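Local coordinates for protein TipC2 (PDB 6DHX) that probably serves as an immunity protein that protects the producing bacterium from an antibacterial toxin exported by a type VII secretion system, at residues A[19-27]-A[110-118]; A[54-65]-A[76-84]. All blocks are in the same frame, centred on the assembly; numbering follows the deposited sequence.

Contact 1: residues A[19-27]-A[110-118]; sequences KNIFDEIYQ and YTRQDRTLT. With SO4 (sulfate ion), chain D.
The guanidinium of R112 lies nearly flat against the Y26 ring, their planes 13° apart, with NE 3.3 Å from Y26 CD1; water 1 sits over the other face of the guanidinium, toward its rim. The contact joins the first turns of helix 21-32 to the hairpin of strands 102-111 and 116-127, whose turn ends in a G1 beta bulge, R115 and T116 both facing T111. At the guanidinium edge, R112 NH1 donates in plane to Q27 OE1, 2.8 Å away and on a carbonyl lone pair, and a sulfate oxygen lies in the same plane. The Y110 ring takes F22 CB over one face, a CH-pi contact 3.5 Å from the centroid, whereas D23 OD1 stands at its edge. F22 in turn has L117 CD1 toward the rim of one face and I21 CG2 over the centre of the other. K19 lays its aliphatic chain across a face of the R115 guanidinium.

N20 is the N-cap: its OD1 accepts from D23 N at 2.8 Å, while ND2 donates to Y110 OH almost straight (171°) and in the amide plane. Y110 OH in turn donates to D23 OD1, 2.6 Å away, from above the carboxylate plane.

D23 is the centre of a salt-bridge network. OD1 forms a salt bridge with R112 NH1 whose hydrogen bond is weak, and OD2 one with R115 NH2, so two arginines flank one buried carboxylate and probably favour its charged form. K19 N also donates to OD2, on the anti lone pair. Bends at chi2 and chi3 fold R112 back over Y26, whose hydroxyl bonds N88. N88 also binds the sulfate, an ion probably from the crystallisation liquor. R112 grips that ion twice: NE donates to O1 at 2.9 Å, and NH2 to O4 at 175°.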
loop_
_atom_site.group_PDB
_atom_site.type_symbol
_atom_site.label_atom_id
_atom_site.label_comp_id
_atom_site.label_asym_id
_atom_site.label_seq_id
_atom_site.Cartn_x
_atom_site.Cartn_y
_atom_site.Cartn_z
ATOM N N LYS A 19 15.964 -4.093 -7.644
ATOM C CA LYS A 19 15.622 -4.715 -8.929
ATOM C C LYS A 19 14.290 -4.202 -9.476
ATOM O O LYS A 19 13.966 -4.455 -10.661
ATOM C CB LYS A 19 15.585 -6.259 -8.796
ATOM C CG LYS A 19 16.963 -6.933 -8.596
ATOM C CD LYS A 19 16.929 -8.416 -8.996
ATOM C CE LYS A 19 18.220 -9.164 -8.643
ATOM N NZ LYS A 19 18.303 -10.518 -9.371
ATOM N N ASN A 20 13.550 -3.464 -8.671
ATOM C CA ASN A 20 12.272 -2.885 -9.053
ATOM C C ASN A 20 11.967 -1.711 -8.123
ATOM O O ASN A 20 12.672 -1.458 -7.133
ATOM C CB ASN A 20 11.154 -3.948 -8.976
ATOM C CG ASN A 20 11.060 -4.536 -7.600
ATOM O OD1 ASN A 20 10.745 -3.814 -6.654
ATOM N ND2 ASN A 20 11.371 -5.839 -7.469
ATOM N N ILE A 21 10.858 -1.020 -8.417
ATOM C CA ILE A 21 10.551 0.207 -7.704
ATOM C C ILE A 21 10.214 -0.061 -6.250
ATOM O O ILE A 21 10.449 0.808 -5.393
ATOM C CB ILE A 21 9.401 0.968 -8.412
ATOM C CG1 ILE A 21 9.272 2.371 -7.840
ATOM C CG2 ILE A 21 8.051 0.157 -8.310
ATOM C CD1 ILE A 21 8.454 3.321 -8.766
ATOM N N PHE A 22 9.690 -1.246 -5.926
ATOM C CA PHE A 22 9.356 -1.552 -4.538
ATOM C C PHE A 22 10.622 -1.815 -3.726
ATOM O O PHE A 22 10.707 -1.391 -2.574
ATOM C CB PHE A 22 8.396 -2.760 -4.468
ATOM C CG PHE A 22 7.161 -2.527 -5.325
ATOM C CD1 PHE A 22 6.199 -1.594 -4.910
ATOM C CD2 PHE A 22 7.052 -3.103 -6.566
ATOM C CE1 PHE A 22 5.109 -1.268 -5.730
ATOM C CE2 PHE A 22 5.951 -2.783 -7.414
ATOM C CZ PHE A 22 4.987 -1.864 -6.977
ATOM N N ASP A 23 11.598 -2.523 -4.305
ATOM C CA ASP A 23 12.918 -2.619 -3.659
ATOM C C ASP A 23 13.482 -1.227 -3.392
ATOM O O ASP A 23 14.149 -0.991 -2.382
ATOM C CB ASP A 23 13.945 -3.335 -4.545
ATOM C CG ASP A 23 13.763 -4.837 -4.627
ATOM O OD1 ASP A 23 13.171 -5.489 -3.739
ATOM O OD2 ASP A 23 14.285 -5.405 -5.633
ATOM N N GLU A 24 13.339 -0.326 -4.354
ATOM C CA GLU A 24 13.925 0.994 -4.197
ATOM C C GLU A 24 13.302 1.721 -3.003
ATOM O O GLU A 24 14.007 2.272 -2.141
ATOM C CB GLU A 24 13.721 1.734 -5.526
ATOM C CG GLU A 24 14.426 2.993 -5.701
ATOM C CD GLU A 24 14.082 3.574 -7.074
ATOM O OE1 GLU A 24 12.978 4.153 -7.167
ATOM O OE2 GLU A 24 14.901 3.413 -8.015
ATOM N N ILE A 25 11.976 1.694 -2.910
ATOM C CA ILE A 25 11.283 2.284 -1.762
ATOM C C ILE A 25 11.694 1.598 -0.456
ATOM O O ILE A 25 11.976 2.277 0.546
ATOM C CB ILE A 25 9.755 2.217 -1.945
ATOM C CG1 ILE A 25 9.309 3.063 -3.157
ATOM C CG2 ILE A 25 9.051 2.716 -0.657
ATOM C CD1 ILE A 25 7.816 2.720 -3.657
ATOM N N TYR A 26 11.711 0.264 -0.451
ATOM C CA TYR A 26 12.059 -0.476 0.762
ATOM C C TYR A 26 13.479 -0.117 1.208
ATOM O O TYR A 26 13.720 0.212 2.383
ATOM C CB TYR A 26 11.932 -1.989 0.492
ATOM C CG TYR A 26 12.290 -2.852 1.678
ATOM C CD1 TYR A 26 13.630 -3.154 1.964
ATOM C CD2 TYR A 26 11.283 -3.395 2.514
ATOM C CE1 TYR A 26 13.947 -3.939 3.071
ATOM C CE2 TYR A 26 11.609 -4.180 3.625
ATOM C CZ TYR A 26 12.930 -4.447 3.882
ATOM O OH TYR A 26 13.307 -5.222 4.933
ATOM N N GLN A 27 14.434 -0.183 0.272
ATOM C CA GLN A 27 15.840 -0.001 0.654
ATOM C C GLN A 27 16.129 1.434 1.039
ATOM O O GLN A 27 16.923 1.688 1.950
ATOM C CB GLN A 27 16.749 -0.449 -0.503
ATOM C CG GLN A 27 16.634 -1.983 -0.680
ATOM C CD GLN A 27 17.451 -2.554 -1.827
ATOM O OE1 GLN A 27 16.986 -3.478 -2.501
ATOM N NE2 GLN A 27 18.680 -2.031 -2.060
ATOM N N TYR A 110 4.334 -6.074 -1.160
ATOM C CA TYR A 110 5.529 -6.495 -1.869
ATOM C C TYR A 110 6.439 -7.234 -0.893
ATOM O O TYR A 110 6.943 -6.632 0.067
ATOM C CB TYR A 110 6.246 -5.295 -2.470
ATOM C CG TYR A 110 7.584 -5.695 -3.040
ATOM C CD1 TYR A 110 7.646 -6.329 -4.289
ATOM C CD2 TYR A 110 8.763 -5.458 -2.333
ATOM C CE1 TYR A 110 8.854 -6.692 -4.821
ATOM C CE2 TYR A 110 10.005 -5.813 -2.861
ATOM C CZ TYR A 110 10.032 -6.431 -4.117
ATOM O OH TYR A 110 11.212 -6.823 -4.723
ATOM N N THR A 111 6.655 -8.541 -1.143
ATOM C CA THR A 111 7.444 -9.385 -0.263
ATOM C C THR A 111 8.868 -9.428 -0.814
ATOM O O THR A 111 9.072 -9.707 -1.999
ATOM C CB THR A 111 6.843 -10.791 -0.124
ATOM O OG1 THR A 111 6.257 -11.254 -1.375
ATOM C CG2 THR A 111 5.706 -10.723 0.929
ATOM N N ARG A 112 9.825 -9.063 0.034
ATOM C CA ARG A 112 11.220 -8.923 -0.390
ATOM C C ARG A 112 11.823 -10.246 -0.817
ATOM O O ARG A 112 12.617 -10.292 -1.767
ATOM C CB ARG A 112 12.056 -8.346 0.769
ATOM C CG ARG A 112 11.780 -6.832 0.930
ATOM C CD ARG A 112 12.703 -6.034 0.002
ATOM N NE ARG A 112 14.108 -6.089 0.422
ATOM C CZ ARG A 112 15.099 -5.505 -0.245
ATOM N NH1 ARG A 112 14.827 -4.871 -1.399
ATOM N NH2 ARG A 112 16.369 -5.552 0.274
ATOM N N GLN A 113 11.518 -11.318 -0.101
ATOM C CA GLN A 113 12.280 -12.547 -0.304
ATOM C C GLN A 113 11.968 -13.252 -1.625
ATOM O O GLN A 113 12.800 -14.052 -2.069
ATOM C CB GLN A 113 12.107 -13.538 0.856
ATOM C CG GLN A 113 12.633 -12.951 2.225
ATOM C CD GLN A 113 14.018 -12.317 2.093
ATOM O OE1 GLN A 113 14.946 -12.953 1.639
ATOM N NE2 GLN A 113 14.127 -11.048 2.423
ATOM N N ASP A 114 10.838 -12.956 -2.272
ATOM C CA ASP A 114 10.493 -13.577 -3.543
ATOM C C ASP A 114 10.178 -12.510 -4.583
ATOM O O ASP A 114 9.624 -12.835 -5.659
ATOM C CB ASP A 114 9.330 -14.564 -3.366
ATOM C CG ASP A 114 8.078 -13.894 -2.806
ATOM O OD1 ASP A 114 8.077 -12.656 -2.628
ATOM O OD2 ASP A 114 7.093 -14.626 -2.555
ATOM N N ARG A 115 10.536 -11.246 -4.293
ATOM C CA ARG A 115 10.319 -10.105 -5.184
ATOM C C ARG A 115 8.939 -10.159 -5.827
ATOM O O ARG A 115 8.791 -10.139 -7.049
ATOM C CB ARG A 115 11.430 -10.042 -6.254
ATOM C CG ARG A 115 12.809 -9.686 -5.604
ATOM C CD ARG A 115 13.916 -9.326 -6.637
ATOM N NE ARG A 115 15.315 -9.476 -6.077
ATOM C CZ ARG A 115 15.938 -8.589 -5.283
ATOM N NH1 ARG A 115 17.176 -8.830 -4.869
ATOM N NH2 ARG A 115 15.348 -7.457 -4.882
ATOM N N THR A 116 7.912 -10.290 -4.993
ATOM C CA THR A 116 6.559 -10.495 -5.510
ATOM C C THR A 116 5.647 -9.416 -4.955
ATOM O O THR A 116 5.680 -9.140 -3.749
ATOM C CB THR A 116 6.042 -11.896 -5.114
ATOM O OG1 THR A 116 6.831 -12.912 -5.772
ATOM C CG2 THR A 116 4.562 -12.071 -5.562
ATOM N N LEU A 117 4.865 -8.766 -5.842
ATOM C CA LEU A 117 3.809 -7.845 -5.445
ATOM C C LEU A 117 2.476 -8.598 -5.540
ATOM O O LEU A 117 2.094 -9.030 -6.628
ATOM C CB LEU A 117 3.786 -6.654 -6.383
ATOM C CG LEU A 117 2.656 -5.672 -6.113
ATOM C CD1 LEU A 117 2.948 -4.861 -4.804
ATOM C CD2 LEU A 117 2.531 -4.720 -7.277
ATOM N N THR A 118 1.767 -8.709 -4.431
ATOM C CA THR A 118 0.477 -9.401 -4.363
ATOM C C THR A 118 -0.604 -8.367 -4.089
ATOM O O THR A 118 -0.562 -7.672 -3.067
ATOM C CB THR A 118 0.520 -10.487 -3.282
ATOM O OG1 THR A 118 1.581 -11.417 -3.574
ATOM C CG2 THR A 118 -0.798 -11.270 -3.205
HETATM S S SO4 D . 16.427 -8.116 2.778
HETATM O O1 SO4 D . 15.042 -8.041 2.349
HETATM O O2 SO4 D . 17.201 -8.940 1.882
HETATM O O3 SO4 D . 16.443 -8.632 4.136
HETATM O O4 SO4 D . 16.995 -6.820 2.683
HETATM O O HOH W 1 14.096 -7.980 -2.335
HETATM O O HOH W 2 17.721 -5.753 -4.163
#

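Contact 2: residues A[54-65]-A[76-84]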
loop_
_atom_site.group_PDB
_atom_site.type_symbol
_atom_site.label_atom_id
_atom_site.label_comp_id
_atom_site.label_asym_id
_atom_site.label_seq_id
_atom_site.Cartn_x
_atom_site.Cartn_y
_atom_site.Cartn_z
ATOM N N SER A 54 8.092 -7.450 17.452
ATOM C CA SER A 54 9.113 -8.459 17.751
ATOM C C SER A 54 10.268 -7.938 18.585
ATOM O O SER A 54 11.081 -8.743 19.059
ATOM C CB SER A 54 9.707 -9.034 16.464
ATOM O OG SER A 54 10.439 -8.020 15.798
ATOM N N ASP A 55 10.394 -6.625 18.738
ATOM C CA ASP A 55 11.511 -6.030 19.469
ATOM C C ASP A 55 10.985 -4.786 20.164
ATOM O O ASP A 55 10.752 -3.752 19.527
ATOM C CB ASP A 55 12.668 -5.692 18.534
ATOM C CG ASP A 55 13.953 -5.390 19.274
ATOM O OD1 ASP A 55 13.894 -4.948 20.441
ATOM O OD2 ASP A 55 15.029 -5.585 18.673
ATOM N N ASP A 56 10.828 -4.880 21.476
ATOM C CA ASP A 56 10.261 -3.778 22.219
ATOM C C ASP A 56 11.126 -2.530 22.129
ATOM O O ASP A 56 10.653 -1.445 22.459
ATOM C CB ASP A 56 10.085 -4.201 23.694
ATOM C CG ASP A 56 9.412 -3.127 24.530
ATOM O OD1 ASP A 56 8.182 -2.942 24.366
ATOM O OD2 ASP A 56 10.117 -2.454 25.327
ATOM N N SER A 57 12.377 -2.650 21.690
ATOM C CA SER A 57 13.277 -1.505 21.626
ATOM C C SER A 57 13.261 -0.782 20.276
ATOM O O SER A 57 14.045 0.162 20.085
ATOM C CB SER A 57 14.707 -1.956 21.943
ATOM O OG SER A 57 15.313 -2.549 20.803
ATOM N N LYS A 58 12.375 -1.160 19.346
ATOM C CA LYS A 58 12.408 -0.614 17.994
ATOM C C LYS A 58 11.020 -0.202 17.510
ATOM O O LYS A 58 9.998 -0.788 17.891
ATOM C CB LYS A 58 12.993 -1.643 17.000
ATOM C CG LYS A 58 14.444 -2.009 17.310
ATOM C CD LYS A 58 14.982 -3.019 16.304
ATOM C CE LYS A 58 16.396 -3.461 16.646
ATOM N NZ LYS A 58 16.858 -4.462 15.643
ATOM N N PHE A 59 11.010 0.752 16.595
ATOM C CA PHE A 59 9.807 1.259 15.950
ATOM C C PHE A 59 9.917 1.114 14.455
ATOM O O PHE A 59 11.016 1.256 13.899
ATOM C CB PHE A 59 9.590 2.750 16.244
ATOM C CG PHE A 59 9.329 3.033 17.679
ATOM C CD1 PHE A 59 10.375 3.261 18.565
ATOM C CD2 PHE A 59 8.022 3.041 18.171
ATOM C CE1 PHE A 59 10.130 3.507 19.936
ATOM C CE2 PHE A 59 7.767 3.285 19.535
ATOM C CZ PHE A 59 8.828 3.518 20.422
ATOM N N TYR A 60 8.744 0.768 13.793
ATOM C CA TYR A 60 8.778 0.730 12.320
ATOM C C TYR A 60 8.117 1.958 11.749
ATOM O O TYR A 60 7.284 2.568 12.412
ATOM C CB TYR A 60 8.052 -0.514 11.787
ATOM C CG TYR A 60 6.562 -0.559 12.079
ATOM C CD1 TYR A 60 5.632 -0.021 11.183
ATOM C CD2 TYR A 60 6.075 -1.227 13.210
ATOM C CE1 TYR A 60 4.277 -0.119 11.419
ATOM C CE2 TYR A 60 4.693 -1.317 13.452
ATOM C CZ TYR A 60 3.819 -0.759 12.540
ATOM O OH TYR A 60 2.451 -0.829 12.704
ATOM N N PRO A 61 8.545 2.386 10.560
ATOM C CA PRO A 61 7.946 3.569 9.928
ATOM C C PRO A 61 6.667 3.191 9.182
ATOM O O PRO A 61 6.536 2.105 8.597
ATOM C CB PRO A 61 9.034 4.033 8.940
ATOM C CG PRO A 61 9.708 2.764 8.523
ATOM C CD PRO A 61 9.577 1.763 9.691
ATOM N N SER A 62 5.714 4.108 9.252
ATOM C CA SER A 62 4.429 3.990 8.578
ATOM C C SER A 62 4.096 5.358 8.015
ATOM O O SER A 62 4.286 6.366 8.706
ATOM C CB SER A 62 3.368 3.506 9.591
ATOM O OG SER A 62 2.077 3.428 9.030
ATOM N N ILE A 63 3.649 5.390 6.756
ATOM C CA ILE A 63 3.388 6.622 6.021
ATOM C C ILE A 63 1.878 6.740 5.876
ATOM O O ILE A 63 1.216 5.763 5.492
ATOM C CB ILE A 63 4.053 6.588 4.630
ATOM C CG1 ILE A 63 5.552 6.186 4.723
ATOM C CG2 ILE A 63 3.816 7.899 3.883
ATOM C CD1 ILE A 63 6.417 7.083 5.693
ATOM N N LEU A 64 1.336 7.906 6.180
ATOM C CA LEU A 64 -0.112 8.112 6.113
ATOM C C LEU A 64 -0.375 9.370 5.298
ATOM O O LEU A 64 0.149 10.450 5.636
ATOM C CB LEU A 64 -0.706 8.303 7.545
ATOM C CG LEU A 64 -2.220 8.459 7.610
ATOM C CD1 LEU A 64 -2.847 7.081 7.174
ATOM C CD2 LEU A 64 -2.736 8.816 9.010
ATOM N N TYR A 65 -1.194 9.257 4.250
ATOM C CA TYR A 65 -1.511 10.459 3.484
ATOM C C TYR A 65 -2.380 11.401 4.305
ATOM O O TYR A 65 -3.338 10.980 4.960
ATOM C CB TYR A 65 -2.220 10.106 2.160
ATOM C CG TYR A 65 -1.198 9.839 1.095
ATOM C CD1 TYR A 65 -0.455 8.654 1.106
ATOM C CD2 TYR A 65 -0.916 10.791 0.119
ATOM C CE1 TYR A 65 0.563 8.401 0.150
ATOM C CE2 TYR A 65 0.093 10.575 -0.834
ATOM C CZ TYR A 65 0.819 9.381 -0.810
ATOM O OH TYR A 65 1.796 9.146 -1.742
ATOM N N LYS A 76 -8.377 6.620 3.204
ATOM C CA LYS A 76 -7.076 6.296 3.777
ATOM C C LYS A 76 -6.141 5.842 2.670
ATOM O O LYS A 76 -6.533 5.071 1.789
ATOM C CB LYS A 76 -7.194 5.185 4.836
ATOM C CG LYS A 76 -5.908 4.913 5.582
ATOM C CD LYS A 76 -6.186 4.029 6.812
ATOM C CE LYS A 76 -4.937 3.912 7.651
ATOM N NZ LYS A 76 -5.173 3.069 8.892
ATOM N N ILE A 77 -4.890 6.285 2.739
ATOM C CA ILE A 77 -3.834 5.765 1.886
ATOM C C ILE A 77 -2.605 5.654 2.769
ATOM O O ILE A 77 -2.207 6.635 3.403
ATOM C CB ILE A 77 -3.539 6.682 0.662
ATOM C CG1 ILE A 77 -4.805 7.055 -0.118
ATOM C CG2 ILE A 77 -2.458 6.017 -0.253
ATOM C CD1 ILE A 77 -4.621 8.261 -1.087
ATOM N N ALA A 78 -1.997 4.474 2.820
ATOM C CA ALA A 78 -0.945 4.262 3.810
ATOM C C ALA A 78 0.115 3.324 3.261
ATOM O O ALA A 78 -0.141 2.520 2.356
ATOM C CB ALA A 78 -1.541 3.718 5.119
ATOM N N ILE A 79 1.334 3.464 3.787
ATOM C CA ILE A 79 2.443 2.567 3.449
ATOM C C ILE A 79 3.042 2.082 4.753
ATOM O O ILE A 79 3.489 2.895 5.553
ATOM C CB ILE A 79 3.538 3.256 2.615
ATOM C CG1 ILE A 79 2.938 4.017 1.421
ATOM C CG2 ILE A 79 4.564 2.192 2.169
ATOM C CD1 ILE A 79 3.976 4.913 0.692
ATOM N N ASP A 80 3.043 0.777 4.977
ATOM C CA ASP A 80 3.667 0.207 6.169
ATOM C C ASP A 80 4.929 -0.538 5.770
ATOM O O ASP A 80 4.944 -1.216 4.753
ATOM C CB ASP A 80 2.730 -0.781 6.890
ATOM C CG ASP A 80 1.630 -0.089 7.647
ATOM O OD1 ASP A 80 1.859 1.022 8.111
ATOM O OD2 ASP A 80 0.489 -0.611 7.719
ATOM N N PHE A 81 5.974 -0.455 6.593
ATOM C CA PHE A 81 7.230 -1.161 6.341
ATOM C C PHE A 81 7.472 -2.217 7.409
ATOM O O PHE A 81 7.351 -1.908 8.602
ATOM C CB PHE A 81 8.385 -0.147 6.372
ATOM C CG PHE A 81 8.360 0.781 5.213
ATOM C CD1 PHE A 81 7.539 1.905 5.223
ATOM C CD2 PHE A 81 9.119 0.507 4.071
ATOM C CE1 PHE A 81 7.472 2.795 4.114
ATOM C CE2 PHE A 81 9.061 1.368 2.958
ATOM C CZ PHE A 81 8.207 2.513 2.974
ATOM N N SER A 82 7.776 -3.456 6.992
ATOM C CA SER A 82 8.087 -4.529 7.940
ATOM C C SER A 82 9.508 -4.948 7.627
ATOM O O SER A 82 9.751 -5.636 6.630
ATOM C CB SER A 82 7.133 -5.722 7.831
ATOM O OG SER A 82 5.809 -5.309 8.128
ATOM N N PHE A 83 10.442 -4.498 8.447
ATOM C CA PHE A 83 11.847 -4.803 8.185
ATOM C C PHE A 83 12.355 -6.018 8.939
ATOM O O PHE A 83 13.374 -6.611 8.540
ATOM C CB PHE A 83 12.738 -3.626 8.600
ATOM C CG PHE A 83 12.491 -2.352 7.871
ATOM C CD1 PHE A 83 12.407 -2.320 6.482
ATOM C CD2 PHE A 83 12.406 -1.139 8.593
ATOM C CE1 PHE A 83 12.219 -1.119 5.807
ATOM C CE2 PHE A 83 12.205 0.050 7.926
ATOM C CZ PHE A 83 12.123 0.078 6.535
ATOM N N LEU A 84 11.721 -6.366 10.049
ATOM C CA LEU A 84 12.335 -7.271 11.014
ATOM C C LEU A 84 11.859 -8.717 10.909
ATOM O O LEU A 84 12.504 -9.596 11.490
ATOM C CB LEU A 84 12.031 -6.779 12.443
ATOM C CG LEU A 84 12.988 -5.826 13.145
ATOM C CD1 LEU A 84 13.619 -4.808 12.228
ATOM C CD2 LEU A 84 12.297 -5.161 14.360
HETATM O O HOH W 3 -4.732 8.550 4.719
#
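S54 and K58 touch L84 at the outer end of this antiparallel beta hairpin: L84 CD2 lies 3.7 Å from S54 OG and packs obliquely against K58 CD. Between them D55 opens a type I turn and an Asx turn, its OD1 taking S57 N and S57 OG from the same face of the carboxylate. Y60 then rests CB on the F81 carbonyl and turns a ring edge to D80 OD1. P61 packs against two phenylalanines, CG on F81 CB and CD 3.6 Å from F83 CE2, while its carbonyl accepts F81 N nearly end-on at 3.3 Å.

S62 and D80 are a non-hydrogen-bonded antiparallel pair; the serine OG, anti to its own N (chi1 177°), donates instead to D80 OD1 at 2.6 Å. I63 and I79 form the hydrogen-bonded pair, I63 N to I79 O at 2.8 Å and I79 N to I63 O at 2.9 Å, and I63 CG1 meets the edge of the F81 ring. L64 sets CD1 against A78 CB and K76 CE. Y65 N bonds I77 O, and its ring packs on I77 CG2; water 3 bridges Y65 O and I77 N.

One face of the ladder, with I63, I79, F81 and Y65, is thus largely apolar and buried, with the Y65 hydroxyl bonded to D169, whereas the S62 and D80 face joins its strands through a polar side-chain bond.

From the N terminus, the chain enters helix 21-32 through 19-27, then runs through strand 45-51 into the hairpin of contact 2, where 76-84 returns against 54-65 and closes a short loop. Strands 89-99 and 102-111 follow before 110-118 comes back to the helix, so contact 1 closes a much longer loop that contains contact 2 whole. The centres are about 16 Å apart, and both contacts involve strands of one sheet, across which the helix lies. The two also touch directly: the Y26 ring meets F83 edge-to-face, with Y26 CZ 3.4 Å from F83 CD1, and I25 CG2 packs on F81 CZ, tying the helix to both hairpins.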